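Local coordinates for NAD-dependent aldehyde dehydrogenase (Sinorhizobium meliloti, PDB 3U4J), which oxidises aldehydes to carboxylic acids with NAD as electron acceptor, as a tetrameric member of the aldehyde dehydrogenase family, at the interface of chains A and B. Sequence-based numbering; all coordinates share one arbitrary frame. Chains: chain A/B, NAD-dependent aldehyde dehydrogenase.

Contact 1: the interface of chains A and B. Residues chain A 149, 155-157, 494-495; chain B 462-463, 466.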
loop_
_atom_site.group_PDB
_atom_site.type_symbol
_atom_site.label_atom_id
_atom_site.label_comp_id
_atom_site.label_asym_id
_atom_site.label_seq_id
_atom_site.Cartn_x
_atom_site.Cartn_y
_atom_site.Cartn_z
ATOM N N ILE A 149 -0.689 4.708 18.052
ATOM C CA ILE A 149 0.528 5.122 18.784
ATOM C C ILE A 149 0.219 5.863 20.108
ATOM O O ILE A 149 0.951 6.806 20.508
ATOM C CB ILE A 149 1.502 5.944 17.896
ATOM C CG1 ILE A 149 0.811 7.232 17.381
ATOM C CG2 ILE A 149 2.055 5.017 16.722
ATOM C CD1 ILE A 149 1.730 8.243 16.728
ATOM N N GLY A 155 -0.595 9.757 14.600
ATOM C CA GLY A 155 0.505 9.914 13.654
ATOM C C GLY A 155 -0.046 10.184 12.261
ATOM O O GLY A 155 -0.995 9.531 11.818
ATOM N N LEU A 156 0.522 11.168 11.591
ATOM C CA LEU A 156 0.157 11.465 10.221
ATOM C C LEU A 156 1.421 11.469 9.402
ATOM O O LEU A 156 2.470 11.946 9.848
ATOM C CB LEU A 156 -0.508 12.832 10.092
ATOM C CG LEU A 156 -1.726 13.131 10.972
ATOM C CD1 LEU A 156 -2.160 14.585 10.770
ATOM C CD2 LEU A 156 -2.889 12.169 10.701
ATOM N N VAL A 157 1.332 10.888 8.217
ATOM C CA VAL A 157 2.356 11.065 7.223
ATOM C C VAL A 157 1.664 11.765 6.064
ATOM O O VAL A 157 0.748 11.203 5.441
ATOM C CB VAL A 157 2.991 9.739 6.802
ATOM C CG1 VAL A 157 4.089 9.991 5.779
ATOM C CG2 VAL A 157 3.554 9.012 8.042
ATOM N N VAL A 494 4.215 13.543 11.004
ATOM C CA VAL A 494 3.689 14.435 12.045
ATOM C C VAL A 494 3.249 13.611 13.239
ATOM O O VAL A 494 2.372 12.753 13.114
ATOM C CB VAL A 494 2.463 15.267 11.560
ATOM C CG1 VAL A 494 2.067 16.332 12.597
ATOM C CG2 VAL A 494 2.716 15.885 10.200
ATOM N N HIS A 495 3.876 13.866 14.383
ATOM C CA HIS A 495 3.408 13.353 15.651
ATOM C C HIS A 495 2.506 14.415 16.301
ATOM O O HIS A 495 2.976 15.478 16.704
ATOM C CB HIS A 495 4.604 12.995 16.549
ATOM C CG HIS A 495 5.364 11.785 16.092
ATOM N ND1 HIS A 495 6.390 11.849 15.173
ATOM C CD2 HIS A 495 5.236 10.475 16.425
ATOM C CE1 HIS A 495 6.877 10.635 14.976
ATOM N NE2 HIS A 495 6.198 9.785 15.730
ATOM N N GLY B 462 9.632 10.798 19.111
ATOM C CA GLY B 462 8.999 10.168 17.962
ATOM C C GLY B 462 8.839 8.681 18.192
ATOM O O GLY B 462 9.036 8.182 19.313
ATOM N N THR B 463 8.488 7.969 17.127
ATOM C CA THR B 463 8.187 6.543 17.192
ATOM C C THR B 463 8.940 5.828 16.070
ATOM O O THR B 463 9.229 6.437 15.030
ATOM C CB THR B 463 6.696 6.297 16.958
ATOM O OG1 THR B 463 6.345 6.856 15.687
ATOM C CG2 THR B 463 5.845 6.959 18.057
ATOM N N LEU B 466 6.898 5.757 12.460
ATOM C CA LEU B 466 6.820 6.885 11.529
ATOM C C LEU B 466 8.163 7.263 10.877
ATOM O O LEU B 466 9.210 7.218 11.537
ATOM C CB LEU B 466 6.194 8.117 12.222
ATOM C CG LEU B 466 4.665 8.247 12.164
ATOM C CD1 LEU B 466 3.999 7.284 13.149
ATOM C CD2 LEU B 466 4.275 9.691 12.483
#
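A:His495, on strand 489-497, and B:Thr463, in a loop of the other subunit, share the polar contact here. NE2 of the A:His495 imidazole and the hydroxyl OG1 of B:Thr463 form a hydrogen bond of 2.9 Å, nearly straight at 169° at the hydrogen. OG1 lies in the plane of the ring at its edge; which partner donates is not decided by the geometry. The hydroxyl gets there by sitting between the backbone N and the carbonyl carbon (chi1 57°), while CG2 of B:Thr463 lies 3.9 Å from CD2 of A:His495.

The dispersive contacts fall on the two faces of the same ring. CA of B:Gly462 covers one face, 3.8 Å from the centroid, and methyl CD2 of B:Leu466 the opposite one, both displaced toward the rim. The imidazole is thus sandwiched by aliphatic carbon while its edge is held by the hydroxyl, which should restrict its rotation.

Van der Waals contacts complete the patch: CD2 of B:Leu466 also approaches CA of A:Gly155 at 4.0 Å and touches the backbone carbonyl O of A:Val494 at 3.7 Å. The site anchors the last strand of chain A against a loop of chain B, and its two-fold twin does the same with the chains exchanged.

Contact 2: the interface of chains A and B. Residues chain A 435, 456-458; chain B 495-497, 501.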
loop_
_atom_site.group_PDB
_atom_site.type_symbol
_atom_site.label_atom_id
_atom_site.label_comp_id
_atom_site.label_asym_id
_atom_site.label_seq_id
_atom_site.Cartn_x
_atom_site.Cartn_y
_atom_site.Cartn_z
ATOM N N TRP A 435 14.735 -15.233 -22.402
ATOM C CA TRP A 435 13.856 -16.044 -23.252
ATOM C C TRP A 435 13.991 -17.533 -22.913
ATOM O O TRP A 435 15.067 -18.108 -23.069
ATOM C CB TRP A 435 14.165 -15.801 -24.733
ATOM C CG TRP A 435 13.955 -14.347 -25.197
ATOM C CD1 TRP A 435 14.790 -13.302 -24.992
ATOM C CD2 TRP A 435 12.825 -13.827 -25.926
ATOM N NE1 TRP A 435 14.264 -12.146 -25.562
ATOM C CE2 TRP A 435 13.063 -12.449 -26.146
ATOM C CE3 TRP A 435 11.651 -14.402 -26.438
ATOM C CZ2 TRP A 435 12.157 -11.625 -26.835
ATOM C CZ3 TRP A 435 10.764 -13.592 -27.138
ATOM C CH2 TRP A 435 11.019 -12.210 -27.318
ATOM N N ILE A 456 10.592 -11.064 -19.535
ATOM C CA ILE A 456 10.683 -12.487 -19.870
ATOM C C ILE A 456 9.951 -12.707 -21.188
ATOM O O ILE A 456 8.800 -12.276 -21.326
ATOM C CB ILE A 456 10.112 -13.423 -18.727
ATOM C CG1 ILE A 456 11.071 -13.437 -17.536
ATOM C CG2 ILE A 456 9.934 -14.889 -19.259
ATOM C CD1 ILE A 456 10.555 -14.150 -16.302
ATOM N N ASN A 457 10.615 -13.338 -22.166
ATOM C CA ASN A 457 9.976 -13.655 -23.461
ATOM C C ASN A 457 9.406 -12.429 -24.178
ATOM O O ASN A 457 8.333 -12.473 -24.817
ATOM C CB ASN A 457 8.895 -14.736 -23.286
ATOM C CG ASN A 457 9.469 -16.064 -22.795
ATOM O OD1 ASN A 457 8.799 -16.825 -22.070
ATOM N ND2 ASN A 457 10.705 -16.354 -23.186
ATOM N N SER A 458 10.110 -11.318 -24.027
ATOM C CA SER A 458 9.665 -10.058 -24.577
ATOM C C SER A 458 10.824 -9.071 -24.449
ATOM O O SER A 458 11.858 -9.375 -23.848
ATOM C CB SER A 458 8.407 -9.557 -23.823
ATOM O OG SER A 458 8.578 -9.686 -22.426
ATOM N N HIS B 495 8.134 -7.339 -16.904
ATOM C CA HIS B 495 7.010 -7.648 -17.788
ATOM C C HIS B 495 7.255 -9.060 -18.255
ATOM O O HIS B 495 8.236 -9.326 -18.987
ATOM C CB HIS B 495 6.928 -6.694 -18.980
ATOM C CG HIS B 495 6.535 -5.298 -18.594
ATOM N ND1 HIS B 495 7.439 -4.388 -18.086
ATOM C CD2 HIS B 495 5.333 -4.667 -18.613
ATOM C CE1 HIS B 495 6.810 -3.255 -17.808
ATOM N NE2 HIS B 495 5.536 -3.394 -18.136
ATOM N N VAL B 496 6.394 -9.960 -17.791
ATOM C CA VAL B 496 6.531 -11.376 -18.110
ATOM C C VAL B 496 5.515 -11.687 -19.202
ATOM O O VAL B 496 4.302 -11.521 -19.003
ATOM C CB VAL B 496 6.222 -12.286 -16.891
ATOM C CG1 VAL B 496 6.417 -13.759 -17.281
ATOM C CG2 VAL B 496 7.085 -11.927 -15.656
ATOM N N THR B 497 5.991 -12.138 -20.357
ATOM C CA THR B 497 5.092 -12.667 -21.373
ATOM C C THR B 497 5.061 -14.194 -21.248
ATOM O O THR B 497 6.117 -14.837 -21.222
ATOM C CB THR B 497 5.522 -12.227 -22.821
ATOM O OG1 THR B 497 5.179 -10.851 -23.001
ATOM C CG2 THR B 497 4.794 -13.007 -23.882
ATOM N N PRO B 501 5.332 -12.903 -27.558
ATOM C CA PRO B 501 4.744 -11.614 -27.916
ATOM C C PRO B 501 4.343 -11.587 -29.413
ATOM O O PRO B 501 4.777 -12.455 -30.192
ATOM C CB PRO B 501 5.873 -10.623 -27.602
ATOM C CG PRO B 501 7.132 -11.429 -27.697
ATOM C CD PRO B 501 6.810 -12.875 -27.569
HETATM O O HOH W 1 6.018 -8.862 -21.472
#
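Strand 453-456 of chain A and strand 489-497 of chain B meet at a parallel bridge between A:Ile456 and B:Val496, making a beta-sheet continuous across the subunits. A:Ile456 N donates to B:His495 O at 3.0 Å, and B:Thr497 N donates to A:Ile456 O at the same length, with angles at the hydrogen of 162° and 165°.

The side chain of A:Ile456 runs alongside that of B:Val496, pointing the same way. Its CB lies 4.0 Å from CG1 of B:Val496; CG2 flanks that same methyl. Further out, with CG1 anti to the carbonyl carbon (chi1 -72°), the chain carries its terminal CD1 to within 4.2 Å of CG2 of B:Val496.

A:Ile456 O is gripped twice, because the hydroxyl OG of A:Ser458 also donates to it, from above the carbonyl plane and on the face opposite B:Thr497 N. The same OG contacts water 1, which in turn reaches OG1 of B:Thr497. Replacing A:Ser458 by alanine removes OG, which would probably leave A:Ile456 O without its second donor and break the water-mediated link to OG1 of B:Thr497.

Past the end of strand 489-497, B:Pro501 packs by its ring carbons against the rim of the indole of A:Trp435, on strand 431-435, where CH2 of A:Trp435 stands 4.0 Å from CG of B:Pro501.

Contact 3: the interface of chains A and B. Residues chain A 470-472, 478; chain B 160, 490-492.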
loop_
_atom_site.group_PDB
_atom_site.type_symbol
_atom_site.label_atom_id
_atom_site.label_comp_id
_atom_site.label_asym_id
_atom_site.label_seq_id
_atom_site.Cartn_x
_atom_site.Cartn_y
_atom_site.Cartn_z
ATOM N N GLY A 470 17.145 2.048 -13.115
ATOM C CA GLY A 470 18.297 1.136 -13.172
ATOM C C GLY A 470 18.938 0.756 -11.849
ATOM O O GLY A 470 18.682 1.368 -10.802
ATOM N N TYR A 471 19.749 -0.292 -11.904
ATOM C CA TYR A 471 20.648 -0.640 -10.809
ATOM C C TYR A 471 21.988 -0.064 -11.204
ATOM O O TYR A 471 22.165 0.333 -12.369
ATOM C CB TYR A 471 20.804 -2.164 -10.749
ATOM C CG TYR A 471 19.671 -2.978 -10.107
ATOM C CD1 TYR A 471 19.975 -4.045 -9.249
ATOM C CD2 TYR A 471 18.324 -2.707 -10.369
ATOM C CE1 TYR A 471 18.963 -4.827 -8.669
ATOM C CE2 TYR A 471 17.292 -3.487 -9.783
ATOM C CZ TYR A 471 17.637 -4.528 -8.936
ATOM O OH TYR A 471 16.661 -5.285 -8.356
ATOM N N LYS A 472 22.931 -0.046 -10.255
ATOM C CA LYS A 472 24.346 0.228 -10.526
ATOM C C LYS A 472 24.499 1.591 -11.201
ATOM O O LYS A 472 23.853 2.535 -10.784
ATOM C CB LYS A 472 24.951 -0.919 -11.366
ATOM C CG LYS A 472 24.935 -2.253 -10.581
ATOM C CD LYS A 472 25.997 -3.194 -11.119
ATOM C CE LYS A 472 25.385 -4.371 -11.751
ATOM N NZ LYS A 472 26.406 -5.219 -12.425
ATOM N N ARG A 478 13.154 5.765 -9.204
ATOM C CA ARG A 478 12.227 5.022 -10.061
ATOM C C ARG A 478 11.154 5.932 -10.619
ATOM O O ARG A 478 10.637 6.791 -9.911
ATOM C CB ARG A 478 11.589 3.878 -9.286
ATOM C CG ARG A 478 12.563 2.703 -8.998
ATOM C CD ARG A 478 12.895 1.921 -10.290
ATOM N NE ARG A 478 13.744 0.746 -10.065
ATOM C CZ ARG A 478 15.076 0.784 -9.977
ATOM N NH1 ARG A 478 15.724 1.954 -10.044
ATOM N NH2 ARG A 478 15.765 -0.354 -9.802
ATOM N N GLU B 160 14.257 -6.098 -3.887
ATOM C CA GLU B 160 15.556 -6.755 -3.627
ATOM C C GLU B 160 16.398 -5.818 -2.785
ATOM O O GLU B 160 16.143 -4.619 -2.799
ATOM C CB GLU B 160 16.294 -7.021 -4.936
ATOM C CG GLU B 160 15.572 -7.982 -5.878
ATOM C CD GLU B 160 16.327 -8.220 -7.183
ATOM O OE1 GLU B 160 17.366 -7.553 -7.443
ATOM O OE2 GLU B 160 15.849 -9.078 -7.946
ATOM N N GLN B 490 16.138 -2.139 -3.884
ATOM C CA GLN B 490 16.014 -1.839 -5.294
ATOM C C GLN B 490 14.709 -2.498 -5.697
ATOM O O GLN B 490 14.363 -3.572 -5.165
ATOM C CB GLN B 490 17.147 -2.492 -6.099
ATOM C CG GLN B 490 18.532 -1.823 -6.029
ATOM C CD GLN B 490 18.717 -0.608 -6.964
ATOM O OE1 GLN B 490 19.840 -0.153 -7.160
ATOM N NE2 GLN B 490 17.632 -0.075 -7.507
ATOM N N PHE B 491 14.009 -1.876 -6.644
ATOM C CA PHE B 491 12.785 -2.426 -7.207
ATOM C C PHE B 491 12.993 -2.791 -8.661
ATOM O O PHE B 491 13.546 -2.009 -9.461
ATOM C CB PHE B 491 11.648 -1.446 -7.020
ATOM C CG PHE B 491 11.348 -1.161 -5.560
ATOM C CD1 PHE B 491 10.529 -2.010 -4.831
ATOM C CD2 PHE B 491 11.920 -0.071 -4.917
ATOM C CE1 PHE B 491 10.243 -1.758 -3.480
ATOM C CE2 PHE B 491 11.644 0.193 -3.563
ATOM C CZ PHE B 491 10.810 -0.671 -2.851
ATOM N N LYS B 492 12.585 -4.007 -8.992
ATOM C CA LYS B 492 12.825 -4.540 -10.319
ATOM C C LYS B 492 11.471 -4.758 -10.968
ATOM O O LYS B 492 10.653 -5.525 -10.444
ATOM C CB LYS B 492 13.595 -5.853 -10.200
ATOM C CG LYS B 492 13.710 -6.662 -11.497
ATOM C CD LYS B 492 14.422 -8.002 -11.186
ATOM C CE LYS B 492 15.932 -7.802 -11.001
ATOM N NZ LYS B 492 16.581 -9.036 -10.421
#
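The start of the C-terminal strand 489-497 of chain B, beside strand 153-161 of the same chain, receives A:Tyr471 and A:Arg478 from loop segments of chain A. The evidence for close fit is the stack of A:Tyr471 on B:Gln490: phenol ring and side-chain amide are only 4° apart in plane, the two chains sliding past each other in opposite directions. CG of B:Gln490 lies over the ring centre, and its CB is 3.5 Å from CZ of A:Tyr471. A bend at chi2 of B:Gln490 (-81°) folds the amide back over the ring.

At the far end of the ring, the phenol OH of A:Tyr471 donates to OE1 of B:Glu160 at 2.5 Å. It meets that oxygen from above the carboxylate plane, ring and carboxylate standing almost perpendicular. The other carboxylate oxygen, OE2 of B:Glu160, forms a salt bridge of 2.6 Å with NZ of B:Lys492 on its syn side, so the lysine probably fixes the carboxylate for the tyrosine.

A:Arg478 addresses the backbone instead. NE and NH2 of A:Arg478 both donate to B:Phe491 O, each at 2.8 Å; this oxygen lies in the guanidinium plane and accepts them from opposite faces of its carbonyl plane. The guanidinium is steadied from within chain A, where NH1 of A:Arg478 donates to A:Gly470 O at 3.1 Å.

Strand 489-497 runs through all three: chain A supplies its A:Val494 and A:His495 to contact 1, whereas chain B supplies the strand to contacts 2 and 3. Strand 153-161 recurs in contacts 1 and 3. Measured between centres of their C-alpha atoms, contacts 2 and 3 are about 19 Å apart, contacts 1 and 3 about 28 Å, and contacts 1 and 2 about 42 Å. The two-fold symmetry repeats each with chains exchanged, so the C-terminal strand of either subunit reaches across to its partner. This reciprocal exchange suggests a stable dimer within the deposited tetramer.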